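Local atomic coordinates of prepilin-like protein (Thermus thermophilus, PDB entry 6QVF), a protein that is a competence-associated type IV pilin-like protein, thought to sit at the pilus tip and act as a DNA receptor in natural transformation. Residues Pro40-Pro45 / Gly53-Phe58. Sequence-based numbering, arbitrary orientation.
Sequences PYKDAP and GNWRSF
The carbonyl oxygen of Arg-56 is gripped by two backbone N-H groups, both in the carbonyl plane: Asp-43 N at 2.9 Å and, straighter, Ala-44 N at 3.1 Å. Two residues thus face one, a classic beta bulge in the short hairpin of strands 44-45 and 55-58, and Arg-56 N closes the pair on Ala-44 O at 2.7 Å. Toward Tyr-41 and Phe-58, side-chain-to-backbone bonds link the segments instead. The Asp-43 carboxylate, its CG anti to the carbonyl carbon (chi1 -70°), takes Phe-58 N on the anti lone pair of OD2 at 2.8 Å, nearly straight (168°), while OD1 forms a salt bridge with Arg-78. Ser-57 OG donates to Tyr-41 O at 2.6 Å from above the carbonyl plane, and also bonds Arg-86. At the other end the Trp-55 indole is sandwiched: the aliphatic chain of Lys-42 runs over one face, CD 3.8 Å from the centroid of the six-membered ring, and Pro-45 CD lies over the opposite face, 3.9 Å from the same centroid. Indole NE1 bonds Pro-51 O within the connecting loop. Lys-42 NZ is too far for more than weak cation-pi attraction, so the sandwich probably rests mainly on CH-pi and apolar contact, while the salt bridge to Arg-78 probably favours an ionised Asp-43.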
loop_
_atom_site.group_PDB
_atom_site.type_symbol
_atom_site.label_atom_id
_atom_site.label_comp_id
_atom_site.label_asym_id
_atom_site.label_seq_id
_atom_site.Cartn_x
_atom_site.Cartn_y
_atom_site.Cartn_z
ATOM N N PRO B 40 21.234 25.353 0.621
ATOM C CA PRO B 40 20.060 25.441 -0.246
ATOM C C PRO B 40 18.968 24.445 0.155
ATOM O O PRO B 40 17.824 24.598 -0.310
ATOM C CB PRO B 40 20.595 25.092 -1.639
ATOM C CG PRO B 40 21.810 24.214 -1.351
ATOM C CD PRO B 40 22.395 24.768 -0.069
ATOM N N TYR B 41 19.314 23.488 1.044
ATOM C CA TYR B 41 18.368 22.422 1.417
ATOM C C TYR B 41 17.748 22.643 2.793
ATOM O O TYR B 41 17.056 21.777 3.317
ATOM C CB TYR B 41 19.061 21.061 1.336
ATOM C CG TYR B 41 19.833 20.838 0.072
ATOM C CD1 TYR B 41 19.250 21.023 -1.173
ATOM C CD2 TYR B 41 21.133 20.392 0.110
ATOM C CE1 TYR B 41 19.944 20.803 -2.342
ATOM C CE2 TYR B 41 21.836 20.142 -1.053
ATOM C CZ TYR B 41 21.253 20.382 -2.278
ATOM O OH TYR B 41 21.927 20.180 -3.438
ATOM N N LYS B 42 17.986 23.813 3.389
ATOM C CA LYS B 42 17.423 24.105 4.687
ATOM C C LYS B 42 15.892 24.123 4.626
ATOM O O LYS B 42 15.312 24.609 3.655
ATOM C CB LYS B 42 17.975 25.424 5.236
ATOM C CG LYS B 42 17.415 26.687 4.593
ATOM C CD LYS B 42 18.179 27.931 4.994
ATOM C CE LYS B 42 17.439 29.225 4.709
ATOM N NZ LYS B 42 17.103 29.360 3.283
ATOM N N ASP B 43 15.245 23.557 5.666
ATOM C CA ASP B 43 13.785 23.542 5.762
ATOM C C ASP B 43 13.286 24.284 7.003
ATOM O O ASP B 43 12.359 25.073 6.914
ATOM C CB ASP B 43 13.277 22.105 5.678
ATOM C CG ASP B 43 13.464 21.530 4.279
ATOM O OD1 ASP B 43 13.071 22.222 3.303
ATOM O OD2 ASP B 43 14.003 20.409 4.159
ATOM N N ALA B 44 13.837 23.986 8.176
ATOM C CA ALA B 44 13.376 24.638 9.384
ATOM C C ALA B 44 14.577 24.952 10.264
ATOM O O ALA B 44 15.501 24.149 10.381
ATOM C CB ALA B 44 12.400 23.772 10.133
ATOM N N PRO B 45 14.593 26.125 10.937
ATOM C CA PRO B 45 15.689 26.441 11.848
ATOM C C PRO B 45 15.604 25.567 13.105
ATOM O O PRO B 45 14.500 25.295 13.585
ATOM C CB PRO B 45 15.452 27.927 12.133
ATOM C CG PRO B 45 13.946 28.091 12.012
ATOM C CD PRO B 45 13.552 27.151 10.895
ATOM N N GLY B 53 21.559 30.396 12.959
ATOM C CA GLY B 53 22.057 29.096 13.426
ATOM C C GLY B 53 21.796 27.981 12.423
ATOM O O GLY B 53 21.414 28.217 11.290
ATOM N N ASN B 54 22.025 26.737 12.844
ATOM C CA ASN B 54 21.805 25.570 11.964
ATOM C C ASN B 54 20.311 25.304 11.741
ATOM O O ASN B 54 19.431 25.740 12.491
ATOM C CB ASN B 54 22.544 24.340 12.488
ATOM C CG ASN B 54 24.045 24.487 12.358
ATOM O OD1 ASN B 54 24.547 24.968 11.335
ATOM N ND2 ASN B 54 24.774 24.070 13.374
ATOM N N TRP B 55 20.045 24.532 10.681
ATOM C CA TRP B 55 18.713 24.217 10.248
ATOM C C TRP B 55 18.598 22.703 10.100
ATOM O O TRP B 55 19.572 22.011 9.887
ATOM C CB TRP B 55 18.420 24.868 8.883
ATOM C CG TRP B 55 18.243 26.360 8.916
ATOM C CD1 TRP B 55 19.114 27.290 9.415
ATOM C CD2 TRP B 55 17.072 27.091 8.497
ATOM N NE1 TRP B 55 18.567 28.539 9.313
ATOM C CE2 TRP B 55 17.320 28.456 8.759
ATOM C CE3 TRP B 55 15.858 26.738 7.889
ATOM C CZ2 TRP B 55 16.396 29.452 8.459
ATOM C CZ3 TRP B 55 14.937 27.721 7.622
ATOM C CH2 TRP B 55 15.216 29.063 7.872
ATOM N N ARG B 56 17.365 22.221 10.166
ATOM C CA ARG B 56 17.084 20.844 9.761
ATOM C C ARG B 56 16.622 20.850 8.291
ATOM O O ARG B 56 15.916 21.764 7.865
ATOM C CB ARG B 56 16.039 20.255 10.708
ATOM C CG ARG B 56 15.784 18.765 10.482
ATOM C CD ARG B 56 14.991 18.205 11.642
ATOM N NE ARG B 56 15.852 18.072 12.820
ATOM C CZ ARG B 56 15.755 18.731 13.967
ATOM N NH1 ARG B 56 14.945 19.768 14.125
ATOM N NH2 ARG B 56 16.517 18.343 14.970
ATOM N N SER B 57 17.042 19.810 7.561
ATOM C CA SER B 57 16.711 19.547 6.191
ATOM C C SER B 57 16.043 18.183 6.132
ATOM O O SER B 57 16.601 17.183 6.626
ATOM C CB SER B 57 17.942 19.577 5.334
ATOM O OG SER B 57 17.664 19.331 3.951
ATOM N N PHE B 58 14.856 18.145 5.509
ATOM C CA PHE B 58 14.111 16.887 5.384
ATOM C C PHE B 58 14.192 16.346 3.957
ATOM O O PHE B 58 13.784 17.012 3.024
ATOM C CB PHE B 58 12.636 17.089 5.739
ATOM C CG PHE B 58 12.398 17.560 7.146
ATOM C CD1 PHE B 58 12.457 16.669 8.186
ATOM C CD2 PHE B 58 12.150 18.890 7.444
ATOM C CE1 PHE B 58 12.236 17.071 9.484
ATOM C CE2 PHE B 58 11.952 19.292 8.757
ATOM C CZ PHE B 58 12.003 18.378 9.769
#